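Hypothetical protein TT1466 (Thermus thermophilus, PDB 1IUK) is of uncharacterised function but probably binds coenzyme A through a Rossmann-like domain of the CoA-binding family. Local coordinates at residues 1-6 / 130-135; 73-78 / 124-129; 31-36 / 54-59. All blocks are in the same frame, centred on the assembly; numbering follows the deposited sequence.

Interaction 1 (1-6 / 130-135); sequences MNDQEL and HKRLFR
The first and last helices of a Rossmann-like CoA-binding domain meet here, and Asp3 at the start of helix 3-12 faces Arg132 and Leu133 near the end of helix 126-134. A salt bridge holds the outer part of the contact. OD2 of Asp3 takes a nearly straight bond from NH1 of Arg132 (2.5 Å, unusually short for such a pair, and 169° at the hydrogen), which comes from the syn side but tilted well out of the carboxylate plane. The acceptor lies in the guanidinium plane, yet the two flat groups are turned 50° against each other, so the pairing is not the flat two-pronged kind. NH2 of Arg132 adds weak bonds to both carboxylate oxygens, the one to OD1 of Asp3 being 3.4 Å long. Arg132 reaches across because its chain runs extended from the backbone and then bends at chi3 (76°), bringing the guanidinium edge-on to Asp3. Glu129, one helical turn earlier, takes NE of the same guanidinium in a second salt bridge, which helps to fix its rotation. Inside the ion pair the contact turns apolar. CD2 of Leu133 packs against Asp3, 3.5 Å from OD2, while its other branch, CD1, meets CG of Leu6 at 3.9 Å; the two leucine side chains cross at about a right angle. Leu10 of the N-terminal helix continues the apolar seam against Leu133. The result is a helix-helix contact with buried leucines beneath a partly exposed salt bridge, joining the two terminal helices of an alpha/beta Rossmann-like fold.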
loop_
_atom_site.group_PDB
_atom_site.type_symbol
_atom_site.label_atom_id
_atom_site.label_comp_id
_atom_site.label_asym_id
_atom_site.label_seq_id
_atom_site.Cartn_x
_atom_site.Cartn_y
_atom_site.Cartn_z
ATOM N N MET A 1 2.197 -6.445 14.110
ATOM C CA MET A 1 3.184 -5.466 14.645
ATOM C C MET A 1 2.597 -4.714 15.830
ATOM O O MET A 1 1.483 -4.197 15.740
ATOM C CB MET A 1 3.565 -4.463 13.551
ATOM C CG MET A 1 5.007 -4.029 13.603
ATOM S SD MET A 1 5.532 -3.133 12.144
ATOM C CE MET A 1 4.951 -4.170 10.857
ATOM N N ASN A 2 3.327 -4.646 16.941
ATOM C CA ASN A 2 2.805 -3.909 18.089
ATOM C C ASN A 2 2.848 -2.418 17.746
ATOM O O ASN A 2 3.574 -2.008 16.838
ATOM C CB ASN A 2 3.568 -4.263 19.398
ATOM C CG ASN A 2 4.883 -3.518 19.568
ATOM O OD1 ASN A 2 5.921 -4.131 19.792
ATOM N ND2 ASN A 2 4.842 -2.198 19.490
ATOM N N ASP A 3 2.050 -1.619 18.446
ATOM C CA ASP A 3 1.965 -0.182 18.185
ATOM C C ASP A 3 3.281 0.581 18.197
ATOM O O ASP A 3 3.526 1.410 17.324
ATOM C CB ASP A 3 0.998 0.468 19.175
ATOM C CG ASP A 3 -0.444 0.102 18.898
ATOM O OD1 ASP A 3 -1.193 -0.160 19.864
ATOM O OD2 ASP A 3 -0.826 0.074 17.708
ATOM N N GLN A 4 4.107 0.311 19.203
ATOM C CA GLN A 4 5.420 0.953 19.363
ATOM C C GLN A 4 6.242 0.754 18.096
ATOM O O GLN A 4 6.794 1.701 17.531
ATOM C CB GLN A 4 6.153 0.322 20.556
ATOM C CG GLN A 4 7.106 1.240 21.309
ATOM C CD GLN A 4 8.164 0.467 22.109
ATOM O OE1 GLN A 4 8.497 -0.684 21.787
ATOM N NE2 GLN A 4 8.697 1.101 23.156
ATOM N N GLU A 5 6.319 -0.501 17.662
ATOM C CA GLU A 5 7.059 -0.854 16.458
ATOM C C GLU A 5 6.394 -0.320 15.194
ATOM O O GLU A 5 7.076 0.223 14.324
ATOM C CB GLU A 5 7.211 -2.368 16.349
ATOM C CG GLU A 5 7.966 -2.784 15.096
ATOM C CD GLU A 5 8.356 -4.248 15.103
ATOM O OE1 GLU A 5 8.839 -4.738 14.053
ATOM O OE2 GLU A 5 8.181 -4.901 16.156
ATOM N N LEU A 6 5.074 -0.472 15.086
ATOM C CA LEU A 6 4.346 0.018 13.922
ATOM C C LEU A 6 4.489 1.536 13.817
ATOM O O LEU A 6 4.564 2.087 12.721
ATOM C CB LEU A 6 2.869 -0.366 14.011
ATOM C CG LEU A 6 2.032 0.006 12.782
ATOM C CD1 LEU A 6 2.742 -0.422 11.508
ATOM C CD2 LEU A 6 0.672 -0.652 12.881
ATOM N N HIS A 130 -3.021 5.523 10.914
ATOM C CA HIS A 130 -2.046 6.604 10.989
ATOM C C HIS A 130 -2.546 7.676 11.968
ATOM O O HIS A 130 -1.778 8.205 12.789
ATOM C CB HIS A 130 -1.838 7.228 9.614
ATOM C CG HIS A 130 -0.739 8.244 9.579
ATOM N ND1 HIS A 130 -0.964 9.591 9.769
ATOM C CD2 HIS A 130 0.592 8.112 9.363
ATOM C CE1 HIS A 130 0.179 10.245 9.669
ATOM N NE2 HIS A 130 1.138 9.371 9.423
ATOM N N LYS A 131 -3.836 7.990 11.872
ATOM C CA LYS A 131 -4.444 8.977 12.752
ATOM C C LYS A 131 -4.362 8.524 14.197
ATOM O O LYS A 131 -3.966 9.294 15.057
ATOM C CB LYS A 131 -5.905 9.193 12.380
ATOM C CG LYS A 131 -6.095 10.111 11.210
ATOM C CD LYS A 131 -7.540 10.122 10.762
ATOM C CE LYS A 131 -7.749 11.168 9.686
ATOM N NZ LYS A 131 -9.160 11.631 9.633
ATOM N N ARG A 132 -4.721 7.270 14.457
ATOM C CA ARG A 132 -4.704 6.734 15.813
ATOM C C ARG A 132 -3.340 6.669 16.486
ATOM O O ARG A 132 -3.235 6.788 17.711
ATOM C CB ARG A 132 -5.298 5.335 15.837
ATOM C CG ARG A 132 -5.132 4.630 17.174
ATOM C CD ARG A 132 -5.569 3.166 17.107
ATOM N NE ARG A 132 -4.573 2.346 16.428
ATOM C CZ ARG A 132 -3.531 1.775 17.029
ATOM N NH1 ARG A 132 -2.674 1.047 16.321
ATOM N NH2 ARG A 132 -3.351 1.917 18.334
ATOM N N LEU A 133 -2.298 6.462 15.691
ATOM C CA LEU A 133 -0.952 6.341 16.233
ATOM C C LEU A 133 -0.231 7.670 16.393
ATOM O O LEU A 133 0.617 7.811 17.279
ATOM C CB LEU A 133 -0.111 5.415 15.342
ATOM C CG LEU A 133 -0.410 3.914 15.393
ATOM C CD1 LEU A 133 0.256 3.206 14.203
ATOM C CD2 LEU A 133 0.083 3.345 16.711
ATOM N N PHE A 134 -0.576 8.643 15.554
ATOM C CA PHE A 134 0.090 9.941 15.587
ATOM C C PHE A 134 -0.725 11.137 16.061
ATOM O O PHE A 134 -0.271 12.273 15.956
ATOM C CB PHE A 134 0.682 10.232 14.204
ATOM C CG PHE A 134 1.673 9.196 13.759
ATOM C CD1 PHE A 134 1.374 8.331 12.712
ATOM C CD2 PHE A 134 2.869 9.033 14.448
ATOM C CE1 PHE A 134 2.249 7.309 12.364
ATOM C CE2 PHE A 134 3.746 8.021 14.107
ATOM C CZ PHE A 134 3.433 7.153 13.062
ATOM N N ARG A 135 -1.923 10.884 16.571
ATOM C CA ARG A 135 -2.785 11.956 17.067
ATOM C C ARG A 135 -3.544 11.495 18.311
ATOM O O ARG A 135 -3.880 12.307 19.175
ATOM C CB ARG A 135 -3.774 12.401 15.981
ATOM C CG ARG A 135 -3.354 12.024 14.564
ATOM C CD ARG A 135 -3.313 13.238 13.655
ATOM N NE ARG A 135 -2.103 13.272 12.838
ATOM C CZ ARG A 135 -2.011 13.903 11.673
ATOM N NH1 ARG A 135 -3.063 14.554 11.189
ATOM N NH2 ARG A 135 -0.867 13.887 10.997
#

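Interaction 2 (73-78 / 124-129); sequences ILDVFR and RCLMVE
Leu126, in the first turn of helix 126-134, packs onto strand 73-76, the middle strand of the parallel Rossmann-like sheet, through Asp75 and Ile73. The tight part is built round one methyl. CD2 of Leu126 sits 3.7 Å from CG of Asp75 and lies nearest the carboxylate, with CB of Asp75 a little farther off; CB of Leu126 lies 3.9 Å from OD1 of Asp75. With CG anti to the backbone N (chi1 -173°), Leu126 carries this branch down to the sheet. No hydrogen bond spans the two segments. The buried carboxylate instead has a polar partner in Gln101, whose NE2 bonds to OD1 of Asp75, and Trp99 of the neighbouring strand 98-100 flanks both Asp75 and Leu126.

The contact is looser toward solvent, where the partly exposed Arg124, just before the helix, and Glu129 form a long salt bridge, 3.4 Å between NH1 of Arg124 and OE2 of Glu129, without reaching the strand. Back in the interior, the same Leu126 methyl closes the apolar end of the contact, with CD2 of Leu126 4.2 Å from CG2 of Ile73.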
loop_
_atom_site.group_PDB
_atom_site.type_symbol
_atom_site.label_atom_id
_atom_site.label_comp_id
_atom_site.label_asym_id
_atom_site.label_seq_id
_atom_site.Cartn_x
_atom_site.Cartn_y
_atom_site.Cartn_z
ATOM N N ILE A 73 6.201 1.064 2.070
ATOM C CA ILE A 73 4.900 0.482 2.384
ATOM C C ILE A 73 4.101 0.249 1.113
ATOM O O ILE A 73 4.001 1.141 0.266
ATOM C CB ILE A 73 4.053 1.419 3.287
ATOM C CG1 ILE A 73 4.820 1.726 4.579
ATOM C CG2 ILE A 73 2.688 0.770 3.584
ATOM C CD1 ILE A 73 4.057 2.608 5.548
ATOM N N LEU A 74 3.556 -0.955 0.968
ATOM C CA LEU A 74 2.713 -1.248 -0.185
ATOM C C LEU A 74 1.291 -1.288 0.379
ATOM O O LEU A 74 0.919 -2.231 1.081
ATOM C CB LEU A 74 3.067 -2.600 -0.829
ATOM C CG LEU A 74 2.176 -2.959 -2.030
ATOM C CD1 LEU A 74 2.461 -2.022 -3.182
ATOM C CD2 LEU A 74 2.404 -4.402 -2.440
ATOM N N ASP A 75 0.520 -0.231 0.112
ATOM C CA ASP A 75 -0.868 -0.124 0.586
ATOM C C ASP A 75 -1.718 -0.773 -0.500
ATOM O O ASP A 75 -1.851 -0.232 -1.596
ATOM C CB ASP A 75 -1.234 1.354 0.745
ATOM C CG ASP A 75 -2.445 1.582 1.638
ATOM O OD1 ASP A 75 -2.875 0.666 2.377
ATOM O OD2 ASP A 75 -2.963 2.717 1.597
ATOM N N VAL A 76 -2.271 -1.938 -0.175
ATOM C CA VAL A 76 -3.052 -2.734 -1.109
ATOM C C VAL A 76 -4.562 -2.581 -1.007
ATOM O O VAL A 76 -5.167 -2.878 0.027
ATOM C CB VAL A 76 -2.697 -4.245 -0.948
ATOM C CG1 VAL A 76 -3.371 -5.072 -2.040
ATOM C CG2 VAL A 76 -1.180 -4.431 -1.010
ATOM N N PHE A 77 -5.163 -2.145 -2.106
ATOM C CA PHE A 77 -6.606 -1.974 -2.172
ATOM C C PHE A 77 -7.255 -3.030 -3.076
ATOM O O PHE A 77 -8.484 -3.074 -3.192
ATOM C CB PHE A 77 -6.947 -0.569 -2.689
ATOM C CG PHE A 77 -6.708 0.530 -1.678
ATOM C CD1 PHE A 77 -7.721 0.927 -0.800
ATOM C CD2 PHE A 77 -5.470 1.159 -1.600
ATOM C CE1 PHE A 77 -7.496 1.941 0.143
ATOM C CE2 PHE A 77 -5.236 2.173 -0.660
ATOM C CZ PHE A 77 -6.256 2.561 0.211
ATOM N N ARG A 78 -6.444 -3.875 -3.721
ATOM C CA ARG A 78 -6.997 -4.913 -4.606
ATOM C C ARG A 78 -7.658 -6.008 -3.773
ATOM O O ARG A 78 -7.153 -6.379 -2.717
ATOM C CB ARG A 78 -5.907 -5.471 -5.513
ATOM C CG ARG A 78 -5.137 -4.371 -6.244
ATOM C CD ARG A 78 -5.477 -4.274 -7.720
ATOM N NE ARG A 78 -6.877 -4.550 -7.996
ATOM C CZ ARG A 78 -7.304 -5.486 -8.842
ATOM N NH1 ARG A 78 -6.440 -6.248 -9.504
ATOM N NH2 ARG A 78 -8.605 -5.662 -9.029
ATOM N N ARG A 124 -6.945 -3.427 7.812
ATOM C CA ARG A 124 -6.895 -2.190 8.588
ATOM C C ARG A 124 -6.824 -1.045 7.589
ATOM O O ARG A 124 -6.294 -1.205 6.495
ATOM C CB ARG A 124 -5.664 -2.159 9.495
ATOM C CG ARG A 124 -5.800 -2.993 10.751
ATOM C CD ARG A 124 -5.003 -2.392 11.900
ATOM N NE ARG A 124 -3.654 -2.951 12.009
ATOM C CZ ARG A 124 -2.850 -2.801 13.065
ATOM N NH1 ARG A 124 -3.247 -2.103 14.125
ATOM N NH2 ARG A 124 -1.643 -3.358 13.067
ATOM N N CYS A 125 -7.384 0.103 7.951
ATOM C CA CYS A 125 -7.336 1.261 7.076
ATOM C C CYS A 125 -6.102 2.054 7.482
ATOM O O CYS A 125 -6.018 2.536 8.611
ATOM C CB CYS A 125 -8.589 2.129 7.242
ATOM S SG CYS A 125 -8.633 3.536 6.105
ATOM N N LEU A 126 -5.147 2.181 6.565
ATOM C CA LEU A 126 -3.912 2.896 6.852
ATOM C C LEU A 126 -4.147 4.336 7.347
ATOM O O LEU A 126 -3.430 4.813 8.236
ATOM C CB LEU A 126 -3.003 2.894 5.611
ATOM C CG LEU A 126 -1.578 3.450 5.766
ATOM C CD1 LEU A 126 -0.954 2.980 7.076
ATOM C CD2 LEU A 126 -0.733 3.012 4.571
ATOM N N MET A 127 -5.134 5.028 6.782
ATOM C CA MET A 127 -5.421 6.403 7.212
ATOM C C MET A 127 -5.853 6.409 8.669
ATOM O O MET A 127 -5.322 7.160 9.496
ATOM C CB MET A 127 -6.542 7.020 6.379
ATOM C CG MET A 127 -7.004 8.388 6.909
ATOM S SD MET A 127 -8.113 9.180 5.740
ATOM C CE MET A 127 -9.443 7.943 5.720
ATOM N N VAL A 128 -6.827 5.562 8.973
ATOM C CA VAL A 128 -7.346 5.456 10.318
ATOM C C VAL A 128 -6.223 5.124 11.283
ATOM O O VAL A 128 -6.064 5.792 12.306
ATOM C CB VAL A 128 -8.426 4.380 10.387
ATOM C CG1 VAL A 128 -8.680 3.978 11.823
ATOM C CG2 VAL A 128 -9.696 4.895 9.720
ATOM N N GLU A 129 -5.433 4.107 10.945
ATOM C CA GLU A 129 -4.327 3.681 11.795
ATOM C C GLU A 129 -3.279 4.767 11.974
ATOM O O GLU A 129 -2.712 4.917 13.061
ATOM C CB GLU A 129 -3.682 2.426 11.219
ATOM C CG GLU A 129 -4.518 1.165 11.431
ATOM C CD GLU A 129 -5.088 1.065 12.841
ATOM O OE1 GLU A 129 -6.320 0.908 12.983
ATOM O OE2 GLU A 129 -4.303 1.141 13.809
#

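Interaction 3 (31-36 / 54-59); sequences YVPRYL and ELFGEE
The Phe56 ring carries Pro33 over one face and CB of its own neighbour Leu55 over the opposite face, both displaced toward the rim. The aromatic ring thus joins a beta hairpin, strands 54-55 and 58-59, to helix 28-38 of the Rossmann-like domain. The Pro33 contact is a CH-pi interaction: CB of Pro33 stands 3.6 Å from the ring centroid of Phe56, 21° off the ring normal. Its closest ring atom is CZ of Phe56, at 3.4 Å from CB of Pro33, and CG of Pro33 follows CB along the same part of the ring, 3.7 Å from CZ of Phe56. The backbone N of Arg34 comes in obliquely, 4.2 Å from CE1 of Phe56, whereas the end of the Arg34 side chain leads away from the hairpin.

Phe56 occupies the second position of a type I' turn, with positive phi (58°), and its chi1 of -41° places CG anti to the carbonyl carbon, sending the ring out to the helix. Val43 and Pro45 of strand 42-46, together with His30, also touch this ring, while Val18 of strand 15-19 touches Pro33. The helix is kinked at Pro33, whose nitrogen makes no bond to the preceding turn. The turn that carries the ring is closed by paired backbone bonds between Leu55 and Glu58, 2.9 Å from N of Glu58 to O of Leu55 and 2.6 Å from N of Leu55 to O of Glu58.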
loop_
_atom_site.group_PDB
_atom_site.type_symbol
_atom_site.label_atom_id
_atom_site.label_comp_id
_atom_site.label_asym_id
_atom_site.label_seq_id
_atom_site.Cartn_x
_atom_site.Cartn_y
_atom_site.Cartn_z
ATOM N N TYR A 31 -9.031 8.539 -1.636
ATOM C CA TYR A 31 -8.933 9.434 -0.490
ATOM C C TYR A 31 -7.956 9.022 0.609
ATOM O O TYR A 31 -7.437 9.893 1.310
ATOM C CB TYR A 31 -10.332 9.756 0.080
ATOM C CG TYR A 31 -11.086 8.651 0.774
ATOM C CD1 TYR A 31 -10.713 8.212 2.042
ATOM C CD2 TYR A 31 -12.231 8.091 0.189
ATOM C CE1 TYR A 31 -11.459 7.244 2.717
ATOM C CE2 TYR A 31 -12.983 7.124 0.855
ATOM C CZ TYR A 31 -12.592 6.704 2.118
ATOM O OH TYR A 31 -13.318 5.736 2.776
ATOM N N VAL A 32 -7.672 7.725 0.760
ATOM C CA VAL A 32 -6.704 7.310 1.784
ATOM C C VAL A 32 -5.321 7.778 1.298
ATOM O O VAL A 32 -4.548 8.386 2.054
ATOM C CB VAL A 32 -6.741 5.784 2.023
ATOM C CG1 VAL A 32 -5.521 5.346 2.816
ATOM C CG2 VAL A 32 -8.011 5.412 2.779
ATOM N N PRO A 33 -4.982 7.496 0.034
ATOM C CA PRO A 33 -3.681 7.943 -0.481
ATOM C C PRO A 33 -3.540 9.479 -0.399
ATOM O O PRO A 33 -2.444 10.023 -0.209
ATOM C CB PRO A 33 -3.684 7.448 -1.929
ATOM C CG PRO A 33 -4.661 6.325 -1.938
ATOM C CD PRO A 33 -5.716 6.687 -0.954
ATOM N N ARG A 34 -4.665 10.167 -0.565
ATOM C CA ARG A 34 -4.704 11.620 -0.505
ATOM C C ARG A 34 -4.269 12.081 0.887
ATOM O O ARG A 34 -3.432 12.977 1.033
ATOM C CB ARG A 34 -6.124 12.105 -0.793
ATOM C CG ARG A 34 -6.199 13.258 -1.758
ATOM C CD ARG A 34 -7.482 14.046 -1.549
ATOM N NE ARG A 34 -7.274 15.467 -1.787
ATOM C CZ ARG A 34 -7.527 16.417 -0.894
ATOM N NH1 ARG A 34 -8.004 16.092 0.305
ATOM N NH2 ARG A 34 -7.300 17.693 -1.199
ATOM N N TYR A 35 -4.850 11.461 1.905
ATOM C CA TYR A 35 -4.517 11.778 3.286
ATOM C C TYR A 35 -3.029 11.543 3.552
ATOM O O TYR A 35 -2.352 12.366 4.181
ATOM C CB TYR A 35 -5.325 10.898 4.234
ATOM C CG TYR A 35 -4.810 10.903 5.659
ATOM C CD1 TYR A 35 -3.877 9.963 6.085
ATOM C CD2 TYR A 35 -5.261 11.851 6.585
ATOM C CE1 TYR A 35 -3.405 9.963 7.396
ATOM C CE2 TYR A 35 -4.795 11.861 7.899
ATOM C CZ TYR A 35 -3.869 10.914 8.300
ATOM O OH TYR A 35 -3.414 10.896 9.602
ATOM N N LEU A 36 -2.534 10.403 3.070
ATOM C CA LEU A 36 -1.142 10.009 3.261
ATOM C C LEU A 36 -0.165 11.009 2.678
ATOM O O LEU A 36 0.851 11.318 3.299
ATOM C CB LEU A 36 -0.905 8.636 2.631
ATOM C CG LEU A 36 -0.963 7.371 3.495
ATOM C CD1 LEU A 36 -1.544 7.618 4.868
ATOM C CD2 LEU A 36 -1.766 6.326 2.751
ATOM N N GLU A 54 -2.315 11.116 -14.048
ATOM C CA GLU A 54 -1.680 11.670 -12.861
ATOM C C GLU A 54 -2.559 11.499 -11.629
ATOM O O GLU A 54 -3.680 12.019 -11.568
ATOM C CB GLU A 54 -1.364 13.148 -13.070
ATOM C CG GLU A 54 -0.279 13.687 -12.156
ATOM C CD GLU A 54 -0.472 15.162 -11.841
ATOM O OE1 GLU A 54 -0.399 15.533 -10.649
ATOM O OE2 GLU A 54 -0.698 15.954 -12.784
ATOM N N LEU A 55 -2.055 10.754 -10.651
ATOM C CA LEU A 55 -2.790 10.534 -9.419
ATOM C C LEU A 55 -1.865 10.897 -8.278
ATOM O O LEU A 55 -0.715 10.471 -8.248
ATOM C CB LEU A 55 -3.227 9.068 -9.288
ATOM C CG LEU A 55 -4.407 8.555 -10.131
ATOM C CD1 LEU A 55 -4.799 7.179 -9.657
ATOM C CD2 LEU A 55 -5.592 9.480 -10.012
ATOM N N PHE A 56 -2.361 11.706 -7.351
ATOM C CA PHE A 56 -1.571 12.116 -6.197
ATOM C C PHE A 56 -0.274 12.811 -6.589
ATOM O O PHE A 56 0.744 12.663 -5.915
ATOM C CB PHE A 56 -1.280 10.899 -5.320
ATOM C CG PHE A 56 -2.454 9.979 -5.179
ATOM C CD1 PHE A 56 -3.701 10.480 -4.811
ATOM C CD2 PHE A 56 -2.336 8.628 -5.484
ATOM C CE1 PHE A 56 -4.812 9.659 -4.756
ATOM C CE2 PHE A 56 -3.445 7.791 -5.433
ATOM C CZ PHE A 56 -4.688 8.305 -5.070
ATOM N N GLY A 57 -0.323 13.571 -7.681
ATOM C CA GLY A 57 0.851 14.296 -8.140
ATOM C C GLY A 57 1.849 13.450 -8.905
ATOM O O GLY A 57 2.872 13.952 -9.370
ATOM N N GLU A 58 1.549 12.162 -9.043
ATOM C CA GLU A 58 2.435 11.242 -9.748
ATOM C C GLU A 58 1.707 10.504 -10.868
ATOM O O GLU A 58 0.492 10.304 -10.805
ATOM C CB GLU A 58 3.005 10.218 -8.764
ATOM C CG GLU A 58 3.951 10.804 -7.734
ATOM C CD GLU A 58 5.198 11.428 -8.358
ATOM O OE1 GLU A 58 5.344 11.402 -9.598
ATOM O OE2 GLU A 58 6.038 11.952 -7.604
ATOM N N GLU A 59 2.447 10.099 -11.894
ATOM C CA GLU A 59 1.838 9.354 -12.990
ATOM C C GLU A 59 1.664 7.907 -12.542
ATOM O O GLU A 59 2.607 7.283 -12.056
ATOM C CB GLU A 59 2.726 9.404 -14.234
ATOM C CG GLU A 59 2.163 8.665 -15.445
ATOM C CD GLU A 59 2.807 9.106 -16.756
ATOM O OE1 GLU A 59 2.578 10.268 -17.172
ATOM O OE2 GLU A 59 3.536 8.292 -17.367
#

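In the fold
From the N terminus, residues 1-6 find their partner only at 130-135, so interaction 1 closes the largest loop, with both other contacts nested inside it. Interaction 3 closes first, joining helix 28-38 to the 54-59 hairpin just beyond strand 42-46. The chain then enters the middle of the sheet at strand 73-76, and interaction 2 closes when helix 126-134 begins; interactions 3 and 2 follow in series without crossing. Helix 126-134 serves both interaction 2, at its start, and interaction 1, at its end. It also meets helix 28-38, where Met127 packs on Tyr31 and Tyr35, tying the hairpin side to the terminal helices.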